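Local coordinates for protein methionine-R-sulfoxide reductase (Neisseria meningitidis, PDB 3MMH) that reduces the R epimer of free methionine sulfoxide back to methionine, as a free methionine-R-sulfoxide reductase built on a GAF domain, at residues A12-Y15 with R16-P20; W89-G92 with G93-V97. All blocks are in the same frame, centred on the assembly; numbering follows the deposited sequence. Where two conformers were deposited one is given.

Interaction 1 (A12-Y15 with R16-P20); sequences AALY and REVLP
A12 to Y15 accept the backbone bonds of the next helical turn. R16 N binds A12 O at 3.1 Å, and the N-H points almost straight at it (164°). E17 N to A13 O, V18 N to L14 O and L19 N to Y15 O continue the i to i+4 ladder. V18 N also makes a weak bond to Y15 O at 3.3 Å. P20 has no N-H to give, and the helix kinks there.

R16 folds back along the helix. Its chain bends at chi3 (-68°), which lays the guanidinium over the preceding turn. A12 O and A13 CA lie over one face of the group, both offset toward its rim. R16 NH1 comes 3.6 Å from A12 CB, and R16 NH2 the same distance from A13 CA. R16 NH1 also bonds Y148 OH of helix 143-165, weakly.

Two apolar pairs each span one turn. L14 CD1 meets V18 CG2 at 3.7 Å. L19 CD1 sits at the edge of the Y15 ring, 3.8 Å from Y15 CD1 and near the ring plane.

The polar ends of E17 and Y15 look outside the turn. E17 bonds H5, S7 N and A8 N in the N-terminal segment; Y15 OH bonds D145. L14 and V18 pack on helix 32-47, Y15 and L19 on helix 143-165, and the Y15 ring also meets F47 of the former. Helix 11-27 packs against both.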
ATOM      1  N   ALA A  12       8.965 -21.371   7.731  1.00 10.89           N
ATOM      2  CA  ALA A  12      10.386 -21.023   7.823  1.00 11.45           C
ATOM      3  C   ALA A  12      11.053 -21.141   6.442  1.00 10.90           C
ATOM      4  O   ALA A  12      11.822 -20.239   6.051  1.00 11.47           O
ATOM      5  CB  ALA A  12      11.078 -21.882   8.883  1.00 13.01           C
ATOM      6  N   ALA A  13      10.778 -22.211   5.717  1.00 11.36           N
ATOM      7  CA  ALA A  13      11.358 -22.379   4.409  1.00 11.91           C
ATOM      8  C   ALA A  13      10.927 -21.234   3.493  1.00 10.59           C
ATOM      9  O   ALA A  13      11.694 -20.792   2.645  1.00 11.69           O
ATOM     10  CB  ALA A  13      10.986 -23.759   3.830  1.00 13.86           C
ATOM     11  N   LEU A  14       9.658 -20.785   3.605  1.00 10.74           N
ATOM     12  CA  LEU A  14       9.189 -19.712   2.746  1.00 10.50           C
ATOM     13  C   LEU A  14       9.904 -18.401   3.052  1.00 10.03           C
ATOM     14  O   LEU A  14      10.276 -17.672   2.147  1.00 10.47           O
ATOM     15  CB  LEU A  14       7.659 -19.586   2.823  1.00 11.02           C
ATOM     16  CG  LEU A  14       7.039 -18.584   1.834  1.00 11.11           C
ATOM     17  CD1 LEU A  14       7.302 -18.925   0.419  1.00 14.00           C
ATOM     18  CD2 LEU A  14       5.533 -18.472   2.103  1.00 12.97           C
ATOM     19  N   TYR A  15      10.127 -18.088   4.324  1.00  9.53           N
ATOM     20  CA  TYR A  15      10.931 -16.908   4.634  1.00  8.84           C
ATOM     21  C   TYR A  15      12.276 -17.017   3.994  1.00 10.81           C
ATOM     22  O   TYR A  15      12.817 -16.042   3.474  1.00 10.41           O
ATOM     23  CB  TYR A  15      11.093 -16.732   6.152  1.00  9.76           C
ATOM     24  CG  TYR A  15       9.939 -16.049   6.852  1.00  9.38           C
ATOM     25  CD1 TYR A  15       9.730 -14.690   6.626  1.00  9.48           C
ATOM     26  CD2 TYR A  15       9.148 -16.685   7.767  1.00  9.60           C
ATOM     27  CE1 TYR A  15       8.747 -14.011   7.325  1.00  9.66           C
ATOM     28  CE2 TYR A  15       8.156 -16.011   8.477  1.00  9.89           C
ATOM     29  CZ  TYR A  15       7.957 -14.667   8.237  1.00  9.77           C
ATOM     30  OH  TYR A  15       7.026 -13.948   8.940  1.00 10.19           O
ATOM     31  N   ARG A  16      12.966 -18.160   4.091  1.00 10.77           N
ATOM     32  CA  ARG A  16      14.285 -18.288   3.503  1.00 11.20           C
ATOM     33  C   ARG A  16      14.273 -18.083   1.997  1.00 11.57           C
ATOM     34  O   ARG A  16      15.229 -17.583   1.419  1.00 13.25           O
ATOM     35  CB  ARG A  16      14.889 -19.656   3.859  1.00 13.30           C
ATOM     36  CG  ARG A  16      15.185 -19.806   5.323  1.00 14.43           C
ATOM     37  CD  ARG A  16      15.992 -21.010   5.716  1.00 18.37           C
ATOM     38  NE  ARG A  16      15.285 -22.254   5.533  1.00 23.61           N
ATOM     39  CZ  ARG A  16      14.609 -22.917   6.474  1.00 28.01           C
ATOM     40  NH1 ARG A  16      14.468 -22.392   7.674  1.00 29.75           N
ATOM     41  NH2 ARG A  16      14.025 -24.098   6.182  1.00 33.51           N
ATOM     42  N   GLU A  17      13.188 -18.501   1.358  1.00 12.35           N
ATOM     43  CA  GLU A  17      12.973 -18.287  -0.063  1.00 13.54           C
ATOM     44  C   GLU A  17      12.689 -16.875  -0.450  1.00 12.45           C
ATOM     45  O   GLU A  17      13.211 -16.375  -1.439  1.00 13.84           O
ATOM     46  CB  GLU A  17      11.875 -19.237  -0.580  1.00 14.11           C
ATOM     47  CG  GLU A  17      11.603 -19.259  -2.014  1.00 16.42           C
ATOM     48  CD  GLU A  17      10.560 -20.247  -2.454  1.00 18.42           C
ATOM     49  OE1 GLU A  17       9.849 -20.786  -1.641  1.00 20.23           O
ATOM     50  OE2 GLU A  17      10.412 -20.482  -3.675  1.00 24.92           O
ATOM     51  N   VAL A  18      11.882 -16.183   0.358  1.00 11.40           N
ATOM     52  CA  VAL A  18      11.329 -14.920   0.008  0.60 12.21           C
ATOM     53  C   VAL A  18      12.201 -13.732   0.453  1.00 11.28           C
ATOM     54  O   VAL A  18      12.268 -12.731  -0.259  1.00 11.92           O
ATOM     55  CB  VAL A  18       9.950 -14.835   0.556  0.60 15.26           C
ATOM     56  CG1 VAL A  18       9.367 -13.359   0.541  0.60 14.78           C
ATOM     57  CG2 VAL A  18       9.061 -15.738  -0.286  0.60 16.57           C
ATOM     58  N   LEU A  19      12.850 -13.800   1.620  1.00 11.16           N
ATOM     59  CA  LEU A  19      13.651 -12.629   2.056  1.00 11.39           C
ATOM     60  C   LEU A  19      14.687 -12.235   1.018  1.00 10.93           C
ATOM     61  O   LEU A  19      14.838 -11.038   0.778  1.00 10.77           O
ATOM     62  CB  LEU A  19      14.336 -12.856   3.395  1.00 12.90           C
ATOM     63  CG  LEU A  19      13.640 -12.329   4.613  1.00 21.55           C
ATOM     64  CD1 LEU A  19      12.261 -12.588   4.756  1.00 24.36           C
ATOM     65  CD2 LEU A  19      14.441 -12.674   5.835  1.00 23.71           C
ATOM     66  N   PRO A  20      15.435 -13.140   0.352  1.00 10.34           N
ATOM     67  CA  PRO A  20      16.428 -12.698  -0.607  1.00 11.11           C
ATOM     68  C   PRO A  20      15.754 -12.068  -1.793  1.00 10.97           C
ATOM     69  O   PRO A  20      16.339 -11.163  -2.423  1.00 11.66           O
ATOM     70  CB  PRO A  20      17.160 -13.998  -0.987  1.00 13.45           C
ATOM     71  CG  PRO A  20      16.889 -14.907   0.189  1.00 15.15           C
ATOM     72  CD  PRO A  20      15.577 -14.559   0.688  1.00 11.76           C
TER

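Interaction 2 (W89-G92 with G93-V97); sequences WAKG and GTVVV
K91 runs alongside G93 and T94, and its ammonium closes on the T94 carbonyl. The K91 side chain is fully extended, with chi1 at -175°. This length carries K91 NZ past the turn to T94 O, where it donates a hydrogen bond of 2.7 Å. The donor is tilted 19° from the carbonyl plane. K91 CE follows at 3.5 Å from T94 O.

G93 lies alongside the aliphatic part of K91. K91 CB is 3.9 Å from G93 N, and K91 CD is equally far from G93 O. G93 is itself extended, and the chain straightens here toward strand 95-97.

G92 makes the turn. It is the C-prime residue of a Schellman motif that ends helix 83-91: G92 N bonds W89 O at 3.2 Å, and G93 N pairs with A88 O. The positive phi of G92 (71°) is a conformation that glycine adopts easily.

Farther on, V95 CG2 touches K91 CD at 4.0 Å. V95 also packs on V84 and A88 of helix 83-91, and its backbone pairs with V118. T94 directs its CB away from residues 89-92, and its side chain touches I117, V119 and P120 of strand 115-123.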
ATOM      1  N   TRP A  89       7.241   0.336  19.649  1.00 13.70           N
ATOM      2  CA  TRP A  89       8.015   1.582  19.579  1.00 14.04           C
ATOM      3  C   TRP A  89       8.574   1.935  20.962  1.00 14.96           C
ATOM      4  O   TRP A  89       9.768   2.149  21.109  1.00 16.82           O
ATOM      5  CB  TRP A  89       7.116   2.673  19.019  1.00 13.92           C
ATOM      6  CG  TRP A  89       7.687   4.032  18.915  1.00 14.85           C
ATOM      7  CD1 TRP A  89       8.981   4.422  19.029  1.00 16.27           C
ATOM      8  CD2 TRP A  89       6.935   5.210  18.524  1.00 14.05           C
ATOM      9  NE1 TRP A  89       9.069   5.790  18.833  1.00 17.15           N
ATOM     10  CE2 TRP A  89       7.840   6.289  18.469  1.00 14.77           C
ATOM     11  CE3 TRP A  89       5.581   5.451  18.275  1.00 14.24           C
ATOM     12  CZ2 TRP A  89       7.466   7.581  18.165  1.00 15.84           C
ATOM     13  CZ3 TRP A  89       5.185   6.765  17.996  1.00 15.70           C
ATOM     14  CH2 TRP A  89       6.140   7.829  17.950  1.00 15.99           C
ATOM     15  N   ALA A  90       7.736   1.931  21.985  1.00 16.18           N
ATOM     16  CA  ALA A  90       8.174   2.339  23.321  1.00 17.06           C
ATOM     17  C   ALA A  90       9.202   1.324  23.866  1.00 19.87           C
ATOM     18  O   ALA A  90      10.142   1.756  24.562  1.00 23.23           O
ATOM     19  CB  ALA A  90       6.951   2.440  24.271  1.00 19.30           C
ATOM     20  N   LYS A  91       9.046   0.012  23.568  1.00 19.00           N
ATOM     21  CA  LYS A  91       9.943  -1.086  24.143  1.00 19.93           C
ATOM     22  C   LYS A  91      11.269  -1.008  23.300  1.00 18.53           C
ATOM     23  O   LYS A  91      12.282  -1.518  23.735  1.00 20.87           O
ATOM     24  CB  LYS A  91       9.284  -2.517  23.781  1.00 22.03           C
ATOM     25  CG  LYS A  91       9.893  -3.850  24.318  1.00 27.36           C
ATOM     26  CD  LYS A  91       9.094  -5.047  23.661  1.00 27.26           C
ATOM     27  CE  LYS A  91       9.696  -6.448  23.943  1.00 27.12           C
ATOM     28  NZ  LYS A  91       8.697  -7.553  23.404  1.00 27.68           N
ATOM     29  N   GLY A  92      11.240  -0.539  22.049  1.00 17.30           N
ATOM     30  CA  GLY A  92      12.352  -0.687  21.165  1.00 16.64           C
ATOM     31  C   GLY A  92      12.582  -2.102  20.693  1.00 15.63           C
ATOM     32  O   GLY A  92      13.723  -2.486  20.464  1.00 17.30           O
ATOM     33  N   GLY A  93      11.529  -2.912  20.581  1.00 15.25           N
ATOM     34  CA  GLY A  93      11.680  -4.273  20.167  1.00 15.11           C
ATOM     35  C   GLY A  93      10.430  -4.915  19.689  1.00 13.34           C
ATOM     36  O   GLY A  93       9.351  -4.345  19.874  1.00 13.47           O
ATOM     37  N   THR A  94      10.556  -6.073  19.096  1.00 13.71           N
ATOM     38  CA  THR A  94       9.439  -6.867  18.539  1.00 12.58           C
ATOM     39  C   THR A  94       8.456  -7.303  19.579  1.00 13.19           C
ATOM     40  O   THR A  94       8.888  -7.612  20.704  1.00 15.23           O
ATOM     41  CB  THR A  94      10.019  -8.053  17.777  1.00 13.32           C
ATOM     42  OG1 THR A  94      10.755  -7.506  16.696  1.00 14.13           O
ATOM     43  CG2 THR A  94       8.955  -9.014  17.258  1.00 13.87           C
ATOM     44  N   VAL A  95       7.165  -7.224  19.261  1.00 12.92           N
ATOM     45  CA  VAL A  95       6.102  -7.737  20.102  1.00 12.61           C
ATOM     46  C   VAL A  95       5.323  -8.765  19.285  1.00 13.19           C
ATOM     47  O   VAL A  95       4.834  -8.446  18.189  1.00 12.86           O
ATOM     48  CB  VAL A  95       5.199  -6.624  20.581  1.00 13.15           C
ATOM     49  CG1 VAL A  95       4.089  -7.134  21.495  1.00 16.41           C
ATOM     50  CG2 VAL A  95       5.926  -5.469  21.308  1.00 14.63           C
ATOM     51  N   VAL A  96       5.221  -9.973  19.819  1.00 13.20           N
ATOM     52  CA  VAL A  96       4.414 -11.082  19.232  1.00 13.71           C
ATOM     53  C   VAL A  96       3.200 -11.309  20.094  1.00 13.95           C
ATOM     54  O   VAL A  96       3.365 -11.480  21.317  1.00 15.69           O
ATOM     55  CB  VAL A  96       5.234 -12.363  19.049  1.00 15.61           C
ATOM     56  CG1 VAL A  96       4.357 -13.473  18.429  1.00 18.16           C
ATOM     57  CG2 VAL A  96       6.503 -12.118  18.271  1.00 19.20           C
ATOM     58  N   VAL A  97       2.017 -11.355  19.468  1.00 13.40           N
ATOM     59  CA  VAL A  97       0.757 -11.476  20.180  1.00 14.40           C
ATOM     60  C   VAL A  97       0.030 -12.708  19.635  1.00 14.77           C
ATOM     61  O   VAL A  97      -0.412 -12.721  18.520  1.00 14.98           O
ATOM     62  CB  VAL A  97      -0.138 -10.196  20.055  1.00 14.82           C
ATOM     63  CG1 VAL A  97      -1.425 -10.393  20.779  1.00 17.28           C
ATOM     64  CG2 VAL A  97       0.627  -8.967  20.534  1.00 16.13           C
TER

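In the fold
Interaction 1 comes first along the chain, within helix 11-27. Interaction 2 follows much later, where helix 83-91 gives way to strand 95-97. Their centres are 23 Å apart and their nearest atoms about 10 Å, so they do not touch. Residues 12-20 belong to the helical layer, with helices 32-47 and 143-165. Residues 89-97 lead into a strand of the six-stranded antiparallel sheet that is outermost within this chain, beside strand 115-123. Interaction 2 lies near the substrate: the V95 side chain is about 8 Å from the bound methionine sulfoxide, and V84 and C85 of helix 83-91 line its pocket. Interaction 1 stays within one helix; interaction 2 joins a pocket-lining helix to the sheet edge.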